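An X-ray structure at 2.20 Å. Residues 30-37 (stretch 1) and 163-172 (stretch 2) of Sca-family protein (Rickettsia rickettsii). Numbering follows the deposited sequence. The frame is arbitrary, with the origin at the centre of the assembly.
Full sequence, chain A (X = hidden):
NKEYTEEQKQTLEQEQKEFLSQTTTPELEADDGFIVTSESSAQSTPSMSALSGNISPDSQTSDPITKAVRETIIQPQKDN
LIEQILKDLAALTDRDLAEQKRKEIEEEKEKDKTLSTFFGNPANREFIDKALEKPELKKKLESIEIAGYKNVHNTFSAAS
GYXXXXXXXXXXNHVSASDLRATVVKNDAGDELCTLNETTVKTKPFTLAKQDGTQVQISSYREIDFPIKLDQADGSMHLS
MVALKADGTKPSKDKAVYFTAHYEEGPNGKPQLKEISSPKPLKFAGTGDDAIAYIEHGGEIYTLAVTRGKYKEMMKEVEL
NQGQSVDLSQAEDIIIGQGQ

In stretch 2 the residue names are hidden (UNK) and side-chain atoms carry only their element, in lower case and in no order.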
# COMPACT_ATOMS: atom_id res chain seq x y z
N ALA A 30 6.37 -5.16 15.33
CA ALA A 30 5.32 -5.51 14.37
C ALA A 30 5.72 -6.70 13.53
O ALA A 30 6.90 -7.03 13.43
CB ALA A 30 5.01 -4.33 13.49
N ASP A 31 4.74 -7.37 12.93
CA ASP A 31 5.01 -8.54 12.11
C ASP A 31 4.21 -8.55 10.84
O ASP A 31 3.25 -7.79 10.71
CB ASP A 31 4.68 -9.80 12.93
CG ASP A 31 5.56 -10.99 12.64
OD1 ASP A 31 6.21 -11.02 11.54
OD2 ASP A 31 5.62 -11.91 13.50
N ASP A 32 4.59 -9.43 9.89
CA ASP A 32 3.85 -9.65 8.66
C ASP A 32 2.65 -10.50 9.06
O ASP A 32 2.77 -11.34 9.94
CB ASP A 32 4.72 -10.39 7.63
CG ASP A 32 5.94 -9.62 7.17
OD1 ASP A 32 5.91 -8.37 7.19
OD2 ASP A 32 6.94 -10.27 6.82
N GLY A 33 1.51 -10.24 8.44
CA GLY A 33 0.25 -10.94 8.70
C GLY A 33 -0.42 -11.47 7.44
O GLY A 33 -0.17 -10.96 6.34
N PHE A 34 -1.24 -12.52 7.59
CA PHE A 34 -1.94 -13.13 6.46
C PHE A 34 -3.24 -13.76 6.91
O PHE A 34 -3.36 -14.19 8.05
CB PHE A 34 -1.06 -14.18 5.76
CG PHE A 34 -1.06 -15.55 6.43
CD1 PHE A 34 -0.38 -15.75 7.63
CD2 PHE A 34 -1.75 -16.61 5.87
CE1 PHE A 34 -0.42 -17.00 8.27
CE2 PHE A 34 -1.77 -17.86 6.49
CZ PHE A 34 -1.12 -18.04 7.70
N ILE A 35 -4.20 -13.84 5.98
CA ILE A 35 -5.49 -14.49 6.09
C ILE A 35 -5.63 -15.36 4.85
O ILE A 35 -5.32 -14.91 3.75
CB ILE A 35 -6.67 -13.50 6.17
CG1 ILE A 35 -6.68 -12.76 7.50
CG2 ILE A 35 -8.03 -14.23 5.92
CD1 ILE A 35 -7.85 -11.84 7.72
N VAL A 36 -6.14 -16.59 5.03
CA VAL A 36 -6.47 -17.48 3.93
C VAL A 36 -7.85 -18.04 4.23
O VAL A 36 -8.09 -18.48 5.35
CB VAL A 36 -5.45 -18.61 3.69
CG1 VAL A 36 -5.82 -19.42 2.45
CG2 VAL A 36 -4.05 -18.07 3.56
N THR A 37 -8.77 -18.00 3.25
CA THR A 37 -10.12 -18.57 3.36
C THR A 37 -10.44 -19.35 2.08
O THR A 37 -10.03 -18.92 1.00
CB THR A 37 -11.20 -17.51 3.66
OG1 THR A 37 -11.23 -16.54 2.62
CG2 THR A 37 -11.01 -16.81 5.02
N UNK A 163 -12.32 -16.13 13.38
CA UNK A 163 -11.93 -17.43 12.80
C UNK A 163 -11.26 -17.24 11.45
O UNK A 163 -11.73 -16.43 10.64
c UNK A 163 -13.26 -18.20 12.70
c UNK A 163 -13.79 -16.02 13.48
c UNK A 163 -14.21 -17.45 13.58
N UNK A 164 -10.10 -17.88 11.28
CA UNK A 164 -9.27 -17.77 10.08
C UNK A 164 -8.65 -16.39 9.93
O UNK A 164 -8.16 -16.03 8.85
N UNK A 165 -8.62 -15.65 11.04
CA UNK A 165 -8.09 -14.29 11.11
C UNK A 165 -6.60 -14.14 10.94
O UNK A 165 -5.87 -15.14 10.86
N UNK A 166 -6.13 -12.87 10.87
CA UNK A 166 -4.72 -12.53 10.68
C UNK A 166 -3.85 -13.24 11.71
O UNK A 166 -4.15 -13.26 12.92
c UNK A 166 -4.47 -11.00 10.74
c UNK A 166 -4.18 -10.25 8.34
c UNK A 166 -6.37 -8.54 8.50
c UNK A 166 -4.56 -9.49 7.23
c UNK A 166 -5.65 -8.63 7.32
c UNK A 166 -5.98 -9.31 9.61
c UNK A 166 -4.90 -10.19 9.53
N UNK A 167 -2.81 -13.88 11.20
CA UNK A 167 -1.81 -14.59 11.98
C UNK A 167 -0.44 -14.15 11.43
O UNK A 167 -0.37 -13.75 10.26
c UNK A 167 -2.93 -18.20 12.76
n UNK A 167 -3.52 -20.22 14.10
c UNK A 167 -3.05 -16.70 12.71
c UNK A 167 -1.99 -16.12 11.80
c UNK A 167 -3.74 -18.76 13.91
N UNK A 168 0.65 -14.21 12.23
CA UNK A 168 1.96 -13.84 11.69
C UNK A 168 2.36 -14.78 10.54
O UNK A 168 2.09 -15.98 10.59
c UNK A 168 0.76 -14.65 13.64
c UNK A 168 1.98 -13.95 14.12
c UNK A 168 2.90 -13.99 12.90
N UNK A 169 2.97 -14.21 9.49
CA UNK A 169 3.45 -14.99 8.34
C UNK A 169 4.58 -15.91 8.84
O UNK A 169 5.44 -15.47 9.60
c UNK A 169 3.89 -14.09 7.15
c UNK A 169 4.56 -14.91 6.05
c UNK A 169 2.70 -13.32 6.58
N UNK A 170 4.53 -17.19 8.48
CA UNK A 170 5.57 -18.13 8.90
C UNK A 170 6.60 -18.27 7.78
O UNK A 170 6.48 -19.17 6.94
o UNK A 170 4.70 -18.01 12.39
c UNK A 170 4.83 -19.12 11.85
n UNK A 170 5.59 -20.07 12.38
c UNK A 170 5.00 -19.50 9.34
c UNK A 170 4.09 -19.46 10.58
N UNK A 171 7.58 -17.34 7.75
CA UNK A 171 8.66 -17.34 6.76
C UNK A 171 9.66 -18.41 7.13
O UNK A 171 10.07 -18.51 8.29
c UNK A 171 7.93 -14.75 2.46
c UNK A 171 8.44 -15.29 3.63
c UNK A 171 8.25 -14.59 4.84
c UNK A 171 9.40 -16.00 6.74
c UNK A 171 7.01 -12.84 3.63
c UNK A 171 8.10 -13.80 6.93
c UNK A 171 7.24 -13.53 2.46
c UNK A 171 8.59 -14.85 6.21
n UNK A 171 7.45 -12.93 6.11
c UNK A 171 7.55 -13.36 4.81
N UNK A 172 10.08 -19.19 6.13
CA UNK A 172 11.10 -20.22 6.29
C UNK A 172 12.31 -19.78 5.51
O UNK A 172 12.19 -19.36 4.35
o UNK A 172 10.00 -24.46 7.40
c UNK A 172 10.60 -21.58 5.81
o UNK A 172 8.78 -24.14 5.59
c UNK A 172 9.58 -22.21 6.74
c UNK A 172 9.44 -23.71 6.57
O HOH W 1 -6.15 -17.56 7.88

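Position 163 carries three side-chain carbons that close a ring onto the backbone N, the mark of proline; Pro163 does not touch stretch 1. Position 164 has no side-chain atoms and is therefore glycine. Its phi of 68° by itself favours that residue, and the carbonyl O of Gly164 lies 3.4 Å from Ile35 CG2. The same oxygen accepts a hydrogen bond from water 1 (2.7 Å from Gly164 O to the water O), which in turn accepts one from the backbone of stretch 1 (3.0 Å from Val36 N to the water O). Position 165 also lacks a side chain, so it too is glycine; the backbone C of Gly165 packs 3.7 Å from Ile35 CG1.

At position 166 one carbon leads into a ring of six carbons, with no oxygen attached. One face of the ring receives the Ile35 side chain, and the residue is phenylalanine. Ile35 CD1 sits 3.6 Å from the centroid of the Phe166 ring and only 10° off its normal, a CH-pi contact, while Ile35 CG1 approaches Phe166 CD1 to 3.6 Å. Gly33 C lies at the edge of the same ring, 4.1 Å from Phe166 CD1.

Position 167 bears four carbons in a row ending in nitrogen, an unbranched chain that identifies lysine. Its CB is 4.0 Å from Phe34 CE1, but the end of the Lys167 side chain leads away from stretch 1. Position 168 again has three carbons returning to the backbone N, and its CB lies 3.5 Å from Asp31 OD2; this is proline. Having no amide hydrogen, Pro168 cannot donate a backbone hydrogen bond, but its CA makes a CA-H...O contact of 3.2 Å with Asp32 O.

Position 169 has one carbon carrying two others, a small branched apolar group: valine. Val169 CG2 packs 3.7 Å from Asp32 CB and 3.9 Å from Phe34 CB. Position 170 shows three carbons, the third carrying one oxygen and one nitrogen, which makes it glutamine; Gln170 makes no contact with stretch 1. Position 171 has one carbon followed by fused five- and six-membered rings holding eight carbons and one nitrogen, an indole, hence tryptophan. Its ring nitrogen, Trp171 NE1, donates a hydrogen bond of 2.8 Å to Asp32 OD2, which lies at the ring edge, near its plane. Position 172 has three carbons, the third bearing two oxygens: glutamate, with Glu172 out of reach of stretch 1.

The contact joins a short antiparallel pairing to side-chain packing. Phe34 and Lys167 form its hydrogen-bonded pair, Phe34 N donating to Lys167 O at 3.1 Å and Lys167 N to Phe34 O at 3.2 Å, with Gly33 opposite Pro168 as the neighbouring non-hydrogen-bonded pair. Beyond it, Val169 N donates to Asp32 O at 2.9 Å. Asp32 thus holds stretch 2 through both its backbone and its carboxylate, while Ile35 against Phe166 and Phe34 against Val169 supply apolar packing. Together the stretches bury 602 Å².

Stretch 2 163-172: PGGFKPVQWE
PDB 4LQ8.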